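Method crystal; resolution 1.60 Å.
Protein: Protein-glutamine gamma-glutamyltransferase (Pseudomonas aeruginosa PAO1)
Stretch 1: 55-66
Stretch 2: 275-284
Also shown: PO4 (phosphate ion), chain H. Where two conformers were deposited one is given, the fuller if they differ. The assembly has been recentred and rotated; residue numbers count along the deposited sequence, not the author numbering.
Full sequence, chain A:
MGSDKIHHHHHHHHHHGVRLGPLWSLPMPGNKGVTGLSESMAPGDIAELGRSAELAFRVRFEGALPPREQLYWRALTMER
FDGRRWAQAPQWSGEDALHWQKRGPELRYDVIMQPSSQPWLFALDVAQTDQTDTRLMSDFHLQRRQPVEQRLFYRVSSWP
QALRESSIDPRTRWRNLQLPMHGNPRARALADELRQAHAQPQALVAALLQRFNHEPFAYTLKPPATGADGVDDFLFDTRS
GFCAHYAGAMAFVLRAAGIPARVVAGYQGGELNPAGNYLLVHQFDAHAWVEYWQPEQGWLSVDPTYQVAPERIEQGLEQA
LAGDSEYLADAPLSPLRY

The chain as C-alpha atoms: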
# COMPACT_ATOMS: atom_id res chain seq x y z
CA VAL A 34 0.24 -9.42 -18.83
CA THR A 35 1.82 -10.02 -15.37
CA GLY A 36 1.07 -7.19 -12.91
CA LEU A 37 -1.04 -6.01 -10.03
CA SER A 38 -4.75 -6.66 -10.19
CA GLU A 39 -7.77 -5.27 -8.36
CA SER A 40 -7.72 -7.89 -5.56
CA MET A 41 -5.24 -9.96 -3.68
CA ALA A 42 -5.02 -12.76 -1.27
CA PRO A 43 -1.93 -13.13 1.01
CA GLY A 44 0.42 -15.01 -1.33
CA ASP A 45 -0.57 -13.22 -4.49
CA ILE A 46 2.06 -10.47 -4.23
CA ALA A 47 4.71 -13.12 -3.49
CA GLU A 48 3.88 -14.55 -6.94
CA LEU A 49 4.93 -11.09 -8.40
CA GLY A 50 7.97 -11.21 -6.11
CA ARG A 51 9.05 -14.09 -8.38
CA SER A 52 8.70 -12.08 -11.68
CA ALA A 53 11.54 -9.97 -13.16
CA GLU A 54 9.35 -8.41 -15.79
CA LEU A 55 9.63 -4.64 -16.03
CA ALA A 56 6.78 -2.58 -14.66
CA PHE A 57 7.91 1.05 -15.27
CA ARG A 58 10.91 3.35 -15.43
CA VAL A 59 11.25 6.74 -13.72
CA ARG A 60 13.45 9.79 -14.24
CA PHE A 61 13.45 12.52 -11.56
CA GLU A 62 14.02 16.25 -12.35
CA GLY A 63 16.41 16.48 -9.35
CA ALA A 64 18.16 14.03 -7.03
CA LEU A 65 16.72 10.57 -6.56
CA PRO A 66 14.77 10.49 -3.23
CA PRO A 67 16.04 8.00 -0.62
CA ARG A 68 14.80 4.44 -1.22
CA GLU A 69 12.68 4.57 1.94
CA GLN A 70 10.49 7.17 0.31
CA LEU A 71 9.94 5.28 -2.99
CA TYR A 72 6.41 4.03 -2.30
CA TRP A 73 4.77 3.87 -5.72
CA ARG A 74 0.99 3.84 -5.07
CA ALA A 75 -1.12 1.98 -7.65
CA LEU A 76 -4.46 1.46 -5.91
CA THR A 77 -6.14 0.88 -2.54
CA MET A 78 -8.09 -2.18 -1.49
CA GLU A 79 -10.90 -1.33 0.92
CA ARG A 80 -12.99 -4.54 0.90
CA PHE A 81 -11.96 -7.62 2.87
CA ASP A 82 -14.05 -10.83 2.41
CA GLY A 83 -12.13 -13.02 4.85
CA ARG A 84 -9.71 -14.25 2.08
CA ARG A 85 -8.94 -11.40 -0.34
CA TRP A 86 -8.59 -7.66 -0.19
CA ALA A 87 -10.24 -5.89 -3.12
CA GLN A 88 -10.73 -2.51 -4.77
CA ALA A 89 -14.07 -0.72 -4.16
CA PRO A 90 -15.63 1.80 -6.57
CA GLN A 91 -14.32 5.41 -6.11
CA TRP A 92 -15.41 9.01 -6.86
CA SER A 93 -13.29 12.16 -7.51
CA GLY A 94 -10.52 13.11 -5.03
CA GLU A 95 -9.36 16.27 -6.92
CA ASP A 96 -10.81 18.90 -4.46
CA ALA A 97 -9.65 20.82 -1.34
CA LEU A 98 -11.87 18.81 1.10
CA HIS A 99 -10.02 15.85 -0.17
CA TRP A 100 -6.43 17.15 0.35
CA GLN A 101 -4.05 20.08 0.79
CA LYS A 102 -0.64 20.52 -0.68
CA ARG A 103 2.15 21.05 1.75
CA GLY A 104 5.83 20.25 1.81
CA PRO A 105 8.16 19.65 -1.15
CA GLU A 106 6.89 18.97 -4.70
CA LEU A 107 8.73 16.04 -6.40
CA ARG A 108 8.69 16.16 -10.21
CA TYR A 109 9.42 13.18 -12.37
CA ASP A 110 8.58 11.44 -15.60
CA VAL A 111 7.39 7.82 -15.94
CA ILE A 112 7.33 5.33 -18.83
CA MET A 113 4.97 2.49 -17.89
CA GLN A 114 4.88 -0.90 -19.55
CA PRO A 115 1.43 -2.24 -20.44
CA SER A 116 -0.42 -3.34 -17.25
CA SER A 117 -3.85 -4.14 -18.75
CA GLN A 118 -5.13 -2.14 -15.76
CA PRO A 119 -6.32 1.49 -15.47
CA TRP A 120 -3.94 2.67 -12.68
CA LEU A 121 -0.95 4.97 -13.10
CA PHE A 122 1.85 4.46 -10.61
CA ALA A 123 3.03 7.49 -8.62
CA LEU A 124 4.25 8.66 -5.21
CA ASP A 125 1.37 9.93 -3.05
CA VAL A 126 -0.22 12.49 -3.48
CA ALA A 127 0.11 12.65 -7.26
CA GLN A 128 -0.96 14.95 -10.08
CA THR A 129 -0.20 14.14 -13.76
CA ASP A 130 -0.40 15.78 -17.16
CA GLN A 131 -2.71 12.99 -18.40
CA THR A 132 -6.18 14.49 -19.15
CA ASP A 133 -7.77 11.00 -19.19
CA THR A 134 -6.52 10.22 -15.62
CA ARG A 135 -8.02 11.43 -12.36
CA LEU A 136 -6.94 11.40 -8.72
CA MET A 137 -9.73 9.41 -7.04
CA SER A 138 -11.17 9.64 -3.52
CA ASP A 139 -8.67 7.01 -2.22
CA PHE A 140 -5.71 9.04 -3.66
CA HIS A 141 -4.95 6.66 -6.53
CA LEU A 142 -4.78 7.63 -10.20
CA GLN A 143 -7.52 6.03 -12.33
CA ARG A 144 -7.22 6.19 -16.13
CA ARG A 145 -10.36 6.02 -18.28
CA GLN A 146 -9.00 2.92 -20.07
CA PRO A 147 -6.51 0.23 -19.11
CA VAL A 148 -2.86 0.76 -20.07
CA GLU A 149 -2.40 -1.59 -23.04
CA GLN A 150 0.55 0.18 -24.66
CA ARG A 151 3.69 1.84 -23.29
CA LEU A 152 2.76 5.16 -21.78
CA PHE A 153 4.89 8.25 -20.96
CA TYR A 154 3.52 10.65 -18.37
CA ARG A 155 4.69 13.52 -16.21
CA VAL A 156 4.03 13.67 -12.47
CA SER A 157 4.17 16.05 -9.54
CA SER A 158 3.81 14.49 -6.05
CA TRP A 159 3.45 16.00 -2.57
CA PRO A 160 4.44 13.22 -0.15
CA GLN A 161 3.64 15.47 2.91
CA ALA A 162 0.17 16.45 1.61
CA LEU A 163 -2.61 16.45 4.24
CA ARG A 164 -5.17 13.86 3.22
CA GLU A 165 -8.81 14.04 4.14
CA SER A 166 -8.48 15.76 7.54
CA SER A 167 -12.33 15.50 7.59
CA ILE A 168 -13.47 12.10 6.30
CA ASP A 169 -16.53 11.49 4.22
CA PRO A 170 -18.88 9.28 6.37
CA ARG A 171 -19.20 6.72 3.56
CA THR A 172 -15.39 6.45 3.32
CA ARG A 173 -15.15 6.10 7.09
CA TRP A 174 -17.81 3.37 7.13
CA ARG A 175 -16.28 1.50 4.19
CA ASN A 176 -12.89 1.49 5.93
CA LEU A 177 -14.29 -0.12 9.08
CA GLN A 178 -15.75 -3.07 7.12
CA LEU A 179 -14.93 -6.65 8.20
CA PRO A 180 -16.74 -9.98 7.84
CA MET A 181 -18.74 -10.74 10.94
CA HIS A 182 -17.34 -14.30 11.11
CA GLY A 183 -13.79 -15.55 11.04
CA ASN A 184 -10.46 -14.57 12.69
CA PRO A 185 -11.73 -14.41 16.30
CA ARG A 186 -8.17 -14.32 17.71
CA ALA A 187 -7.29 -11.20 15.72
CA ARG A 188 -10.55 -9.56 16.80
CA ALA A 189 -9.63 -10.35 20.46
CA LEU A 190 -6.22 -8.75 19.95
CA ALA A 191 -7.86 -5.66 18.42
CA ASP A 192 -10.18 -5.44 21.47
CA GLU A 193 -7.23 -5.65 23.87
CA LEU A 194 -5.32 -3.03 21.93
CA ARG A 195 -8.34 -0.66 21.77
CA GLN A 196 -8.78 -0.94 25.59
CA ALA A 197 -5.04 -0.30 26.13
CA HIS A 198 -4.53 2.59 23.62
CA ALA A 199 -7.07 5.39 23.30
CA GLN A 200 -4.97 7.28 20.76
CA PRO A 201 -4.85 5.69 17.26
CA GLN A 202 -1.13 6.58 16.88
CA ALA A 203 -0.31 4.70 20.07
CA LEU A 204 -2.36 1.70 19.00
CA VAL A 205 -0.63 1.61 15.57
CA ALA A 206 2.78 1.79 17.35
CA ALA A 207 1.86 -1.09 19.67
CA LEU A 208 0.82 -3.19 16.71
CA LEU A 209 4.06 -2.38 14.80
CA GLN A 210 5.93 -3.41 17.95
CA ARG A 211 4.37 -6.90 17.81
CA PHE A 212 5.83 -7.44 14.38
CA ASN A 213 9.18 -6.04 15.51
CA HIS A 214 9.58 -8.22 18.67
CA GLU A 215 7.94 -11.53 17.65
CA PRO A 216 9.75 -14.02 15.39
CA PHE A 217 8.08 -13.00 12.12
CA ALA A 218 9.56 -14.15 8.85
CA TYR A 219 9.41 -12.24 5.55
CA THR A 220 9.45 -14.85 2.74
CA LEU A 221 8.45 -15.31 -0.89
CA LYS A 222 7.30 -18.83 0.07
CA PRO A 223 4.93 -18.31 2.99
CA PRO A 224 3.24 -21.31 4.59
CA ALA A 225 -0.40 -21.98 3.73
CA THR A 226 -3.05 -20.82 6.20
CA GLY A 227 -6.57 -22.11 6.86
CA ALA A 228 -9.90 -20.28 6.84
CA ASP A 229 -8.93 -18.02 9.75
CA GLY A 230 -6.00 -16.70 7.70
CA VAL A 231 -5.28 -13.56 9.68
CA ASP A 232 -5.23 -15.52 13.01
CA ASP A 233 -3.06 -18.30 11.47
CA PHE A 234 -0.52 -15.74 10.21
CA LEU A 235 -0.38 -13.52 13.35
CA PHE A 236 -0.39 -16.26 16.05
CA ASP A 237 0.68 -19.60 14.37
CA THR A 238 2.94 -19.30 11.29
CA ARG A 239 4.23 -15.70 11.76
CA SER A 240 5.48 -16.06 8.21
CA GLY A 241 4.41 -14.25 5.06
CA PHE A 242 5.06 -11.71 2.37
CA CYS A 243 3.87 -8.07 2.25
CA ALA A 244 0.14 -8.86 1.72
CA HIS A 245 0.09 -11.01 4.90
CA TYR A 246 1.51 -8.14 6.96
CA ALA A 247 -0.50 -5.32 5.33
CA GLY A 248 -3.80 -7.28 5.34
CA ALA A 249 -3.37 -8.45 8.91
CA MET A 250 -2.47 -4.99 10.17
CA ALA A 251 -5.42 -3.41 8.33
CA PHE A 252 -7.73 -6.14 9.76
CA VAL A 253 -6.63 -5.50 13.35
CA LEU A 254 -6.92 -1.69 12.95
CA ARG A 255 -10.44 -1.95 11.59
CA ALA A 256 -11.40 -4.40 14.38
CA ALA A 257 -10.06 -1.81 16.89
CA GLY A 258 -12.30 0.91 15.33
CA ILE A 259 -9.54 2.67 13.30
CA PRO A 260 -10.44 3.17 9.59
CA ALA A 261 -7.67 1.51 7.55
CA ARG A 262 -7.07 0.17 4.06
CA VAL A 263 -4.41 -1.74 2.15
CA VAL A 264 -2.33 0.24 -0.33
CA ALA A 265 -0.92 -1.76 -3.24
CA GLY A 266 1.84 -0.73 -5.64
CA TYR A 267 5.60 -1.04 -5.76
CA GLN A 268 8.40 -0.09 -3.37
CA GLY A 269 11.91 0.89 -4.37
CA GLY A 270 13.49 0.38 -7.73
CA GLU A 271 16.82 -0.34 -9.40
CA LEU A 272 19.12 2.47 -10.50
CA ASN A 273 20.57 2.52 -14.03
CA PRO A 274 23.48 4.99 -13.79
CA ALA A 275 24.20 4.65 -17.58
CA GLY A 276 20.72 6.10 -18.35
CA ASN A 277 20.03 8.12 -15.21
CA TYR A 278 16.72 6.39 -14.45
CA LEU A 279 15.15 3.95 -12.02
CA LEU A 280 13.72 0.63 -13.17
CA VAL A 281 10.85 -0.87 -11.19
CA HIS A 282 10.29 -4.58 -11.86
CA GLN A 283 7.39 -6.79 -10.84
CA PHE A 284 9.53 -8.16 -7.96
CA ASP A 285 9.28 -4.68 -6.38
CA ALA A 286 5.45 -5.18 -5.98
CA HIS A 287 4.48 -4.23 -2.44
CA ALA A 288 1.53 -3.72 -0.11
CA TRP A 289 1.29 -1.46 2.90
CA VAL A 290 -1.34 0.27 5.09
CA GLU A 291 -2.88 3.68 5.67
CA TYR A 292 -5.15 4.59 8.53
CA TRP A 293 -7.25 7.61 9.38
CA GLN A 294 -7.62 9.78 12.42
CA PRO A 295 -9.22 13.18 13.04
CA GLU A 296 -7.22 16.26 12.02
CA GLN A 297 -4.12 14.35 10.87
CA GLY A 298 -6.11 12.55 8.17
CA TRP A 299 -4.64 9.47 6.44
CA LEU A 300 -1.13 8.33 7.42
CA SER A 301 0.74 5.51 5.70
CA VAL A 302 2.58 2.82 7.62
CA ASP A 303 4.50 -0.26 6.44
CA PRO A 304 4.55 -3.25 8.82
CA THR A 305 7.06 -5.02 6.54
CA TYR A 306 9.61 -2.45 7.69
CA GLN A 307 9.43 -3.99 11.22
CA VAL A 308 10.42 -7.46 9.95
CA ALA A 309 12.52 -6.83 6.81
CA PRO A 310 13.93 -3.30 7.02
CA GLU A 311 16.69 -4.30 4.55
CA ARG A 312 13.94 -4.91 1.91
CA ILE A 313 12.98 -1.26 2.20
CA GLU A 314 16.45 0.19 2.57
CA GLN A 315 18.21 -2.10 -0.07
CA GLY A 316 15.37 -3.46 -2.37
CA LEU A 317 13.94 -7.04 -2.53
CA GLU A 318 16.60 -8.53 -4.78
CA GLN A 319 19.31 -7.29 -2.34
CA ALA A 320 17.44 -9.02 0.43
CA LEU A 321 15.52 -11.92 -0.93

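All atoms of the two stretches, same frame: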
# COMPACT_ATOMS: atom_id res chain seq x y z
N LEU A 55 9.61 -6.09 -16.33
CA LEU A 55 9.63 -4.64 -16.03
C LEU A 55 8.22 -4.09 -15.87
O LEU A 55 7.35 -4.31 -16.72
CB LEU A 55 10.29 -3.91 -17.19
CG LEU A 55 10.57 -2.42 -17.00
CD1 LEU A 55 11.52 -2.21 -15.84
CD2 LEU A 55 11.19 -1.90 -18.29
N ALA A 56 8.01 -3.25 -14.83
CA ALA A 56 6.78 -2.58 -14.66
C ALA A 56 6.78 -1.14 -15.19
O ALA A 56 5.88 -0.75 -15.93
CB ALA A 56 6.39 -2.63 -13.19
N PHE A 57 7.81 -0.37 -14.83
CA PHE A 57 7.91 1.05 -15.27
C PHE A 57 9.35 1.51 -15.02
O PHE A 57 10.11 0.84 -14.34
CB PHE A 57 6.85 1.97 -14.67
CG PHE A 57 6.86 2.12 -13.17
CD1 PHE A 57 6.30 1.14 -12.36
CD2 PHE A 57 7.47 3.21 -12.58
CE1 PHE A 57 6.27 1.32 -10.97
CE2 PHE A 57 7.46 3.37 -11.19
CZ PHE A 57 6.85 2.43 -10.42
N ARG A 58 9.64 2.68 -15.58
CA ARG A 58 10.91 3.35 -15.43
C ARG A 58 10.59 4.79 -15.03
O ARG A 58 9.55 5.30 -15.38
CB ARG A 58 11.75 3.27 -16.70
CG ARG A 58 12.26 1.86 -16.93
CD ARG A 58 12.98 1.73 -18.25
NE ARG A 58 12.04 1.72 -19.35
CZ ARG A 58 12.39 1.91 -20.61
NH1 ARG A 58 13.65 2.14 -20.92
NH2 ARG A 58 11.47 1.88 -21.56
N VAL A 59 11.49 5.41 -14.28
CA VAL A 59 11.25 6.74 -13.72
C VAL A 59 12.53 7.56 -13.82
O VAL A 59 13.59 7.11 -13.43
CB VAL A 59 10.79 6.71 -12.25
CG1 VAL A 59 10.46 8.10 -11.74
CG2 VAL A 59 9.61 5.83 -12.04
N ARG A 60 12.36 8.82 -14.20
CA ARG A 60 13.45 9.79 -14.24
C ARG A 60 13.02 11.02 -13.43
O ARG A 60 12.01 11.62 -13.74
CB ARG A 60 13.78 10.17 -15.68
CG ARG A 60 15.20 10.66 -15.91
CD ARG A 60 15.53 10.72 -17.39
NE ARG A 60 16.36 9.62 -17.87
CZ ARG A 60 16.13 8.95 -18.99
NH1 ARG A 60 15.08 9.23 -19.74
NH2 ARG A 60 16.94 7.98 -19.38
N PHE A 61 13.77 11.38 -12.39
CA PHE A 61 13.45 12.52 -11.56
C PHE A 61 14.08 13.80 -12.14
O PHE A 61 15.18 13.71 -12.73
CB PHE A 61 13.98 12.27 -10.15
CG PHE A 61 13.06 11.39 -9.33
CD1 PHE A 61 13.18 10.01 -9.33
CD2 PHE A 61 12.05 11.98 -8.60
CE1 PHE A 61 12.30 9.24 -8.57
CE2 PHE A 61 11.19 11.22 -7.81
CZ PHE A 61 11.34 9.85 -7.81
N GLU A 62 13.41 14.95 -11.95
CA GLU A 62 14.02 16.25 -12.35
C GLU A 62 15.29 16.52 -11.54
O GLU A 62 16.31 16.97 -12.10
CB GLU A 62 12.98 17.35 -12.23
CG GLU A 62 11.95 17.29 -13.33
CD GLU A 62 11.17 18.58 -13.55
OE1 GLU A 62 11.48 19.56 -12.86
OE2 GLU A 62 10.23 18.56 -14.38
N GLY A 63 15.24 16.29 -10.23
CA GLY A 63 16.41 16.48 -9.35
C GLY A 63 17.03 15.18 -8.88
O GLY A 63 17.03 14.19 -9.63
N ALA A 64 17.48 15.17 -7.62
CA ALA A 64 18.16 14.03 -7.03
C ALA A 64 17.11 12.94 -6.77
O ALA A 64 15.92 13.24 -6.55
CB ALA A 64 18.86 14.44 -5.75
N LEU A 65 17.56 11.69 -6.85
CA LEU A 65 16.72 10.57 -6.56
C LEU A 65 16.34 10.66 -5.08
O LEU A 65 17.24 10.80 -4.25
CB LEU A 65 17.53 9.31 -6.84
CG LEU A 65 16.77 8.00 -6.75
CD1 LEU A 65 15.70 7.95 -7.83
CD2 LEU A 65 17.71 6.82 -6.88
N PRO A 66 15.06 10.57 -4.66
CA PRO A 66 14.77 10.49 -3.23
C PRO A 66 15.39 9.24 -2.63
O PRO A 66 15.71 8.27 -3.33
CB PRO A 66 13.25 10.37 -3.16
CG PRO A 66 12.78 10.97 -4.45
CD PRO A 66 13.83 10.60 -5.47
N ALA A 275 23.88 4.39 -16.14
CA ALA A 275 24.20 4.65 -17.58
C ALA A 275 23.10 5.52 -18.21
O ALA A 275 23.41 6.33 -19.09
CB ALA A 275 24.42 3.40 -18.37
N GLY A 276 21.84 5.35 -17.78
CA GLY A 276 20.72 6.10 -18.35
C GLY A 276 20.11 7.14 -17.46
O GLY A 276 19.25 7.86 -17.91
N ASN A 277 20.52 7.22 -16.18
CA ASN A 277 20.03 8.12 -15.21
C ASN A 277 18.51 7.94 -14.98
O ASN A 277 17.72 8.91 -15.01
CB ASN A 277 20.32 9.57 -15.55
CG ASN A 277 20.11 10.45 -14.35
OD1 ASN A 277 20.38 10.07 -13.23
ND2 ASN A 277 19.55 11.62 -14.58
N TYR A 278 18.12 6.67 -14.78
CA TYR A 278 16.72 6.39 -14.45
C TYR A 278 16.66 5.21 -13.50
O TYR A 278 17.60 4.42 -13.34
CB TYR A 278 15.91 6.15 -15.72
CG TYR A 278 16.28 4.98 -16.58
CD1 TYR A 278 15.78 3.70 -16.39
CD2 TYR A 278 17.04 5.19 -17.74
CE1 TYR A 278 16.10 2.66 -17.23
CE2 TYR A 278 17.35 4.15 -18.59
CZ TYR A 278 16.86 2.88 -18.36
OH TYR A 278 17.17 1.84 -19.18
N LEU A 279 15.48 5.09 -12.85
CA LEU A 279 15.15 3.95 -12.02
C LEU A 279 14.26 2.98 -12.80
O LEU A 279 13.31 3.40 -13.48
CB LEU A 279 14.35 4.41 -10.79
CG LEU A 279 15.10 5.03 -9.61
CD1 LEU A 279 14.11 5.19 -8.46
CD2 LEU A 279 16.28 4.22 -9.14
N LEU A 280 14.60 1.70 -12.73
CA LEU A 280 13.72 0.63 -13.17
C LEU A 280 12.94 0.13 -11.94
O LEU A 280 13.51 -0.05 -10.87
CB LEU A 280 14.53 -0.52 -13.76
CG LEU A 280 15.31 -0.11 -15.01
CD1 LEU A 280 16.73 0.15 -14.62
CD2 LEU A 280 15.21 -1.16 -16.08
N VAL A 281 11.70 -0.22 -12.20
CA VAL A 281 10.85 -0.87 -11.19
C VAL A 281 10.32 -2.14 -11.84
O VAL A 281 9.55 -2.05 -12.83
CB VAL A 281 9.76 0.08 -10.68
CG1 VAL A 281 8.95 -0.64 -9.60
CG2 VAL A 281 10.35 1.34 -10.11
N HIS A 282 10.75 -3.27 -11.32
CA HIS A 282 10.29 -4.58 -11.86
C HIS A 282 9.13 -5.11 -11.03
O HIS A 282 8.87 -4.65 -9.92
CB HIS A 282 11.47 -5.55 -11.86
CG HIS A 282 12.57 -5.15 -12.78
ND1 HIS A 282 13.62 -4.34 -12.33
CD2 HIS A 282 12.83 -5.50 -14.06
CE1 HIS A 282 14.48 -4.21 -13.34
NE2 HIS A 282 14.04 -4.89 -14.42
N GLN A 283 8.53 -6.20 -11.53
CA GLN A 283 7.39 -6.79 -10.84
C GLN A 283 7.83 -7.28 -9.47
O GLN A 283 6.99 -7.29 -8.50
CB GLN A 283 6.72 -7.90 -11.67
CG GLN A 283 6.05 -7.43 -12.93
CD GLN A 283 5.01 -6.35 -12.76
OE1 GLN A 283 4.51 -6.16 -11.63
NE2 GLN A 283 4.62 -5.73 -13.87
N PHE A 284 9.09 -7.69 -9.25
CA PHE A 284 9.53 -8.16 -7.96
C PHE A 284 9.50 -7.07 -6.89
O PHE A 284 9.63 -7.41 -5.68
CB PHE A 284 10.89 -8.87 -8.01
CG PHE A 284 12.06 -8.09 -8.56
CD1 PHE A 284 12.57 -6.96 -7.96
CD2 PHE A 284 12.65 -8.49 -9.76
CE1 PHE A 284 13.65 -6.29 -8.49
CE2 PHE A 284 13.74 -7.79 -10.30
CZ PHE A 284 14.22 -6.69 -9.67
P PO4 H . 17.37 5.38 -22.17
O1 PO4 H . 16.89 6.66 -21.42
O2 PO4 H . 18.45 4.58 -21.46
O3 PO4 H . 16.25 4.42 -22.57
O4 PO4 H . 18.06 5.64 -23.51
O HOH W 1 5.36 -6.28 -16.52
O HOH W 2 16.43 10.11 -12.17

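Two segments more than 200 residues apart in sequence can be joined edge to edge as antiparallel strands, the backbone setting the register and the side chains filling the two faces. Here strands 55-61 and 278-282 run at 156° to one another. Val-59 and Leu-279 form a reciprocal pair, Val-59 N to Leu-279 O and Leu-279 N to Val-59 O both spanning 2.8 Å. At the next such pair, Val-281 N donates to Phe-57 O (2.9 Å), but Val-281 O accepts twice, from Phe-57 N (3.1 Å) and Ala-56 N (2.8 Å). This forked acceptor marks a beta bulge, where Ala-56, with phi/psi of -98/-48, is the extra residue and the register slips by one.

Apolar packing is densest on the face carrying Phe-57, Val-59, Leu-279 and Val-281, all buried. The Phe-57 ring turns its face to Val-281, whose CB lies 3.8 Å from the ring centroid; a branched beta carbon suits this place because it offers bulk close to the backbone. Leu-279 reaches further, its CD1 meeting Leu-65 CD1 at a tight 3.2 Å and the edge of the Phe-61 ring. Beyond the bulge, Leu-55 CD1 sits over the face of the His-282 imidazole, 4.1 Å from its centroid.

Polar contacts finish both ends. Arg-60, long enough to reach back to the turn before Tyr-278, donates from NH2 to Gly-276 O (2.7 Å) and from NE to Asn-277 O (3.2 Å), while Tyr-278 CB lies over its guanidinium face. Arg-60 NH2 also makes a very short 2.4 Å hydrogen bond to O1 of a phosphate, probably from the crystallisation liquor. At the other end, one water bridges the two stretches, donating to Leu-55 O and accepting from Gln-283 NE2, just past the end of the second strand, each at 2.8 Å.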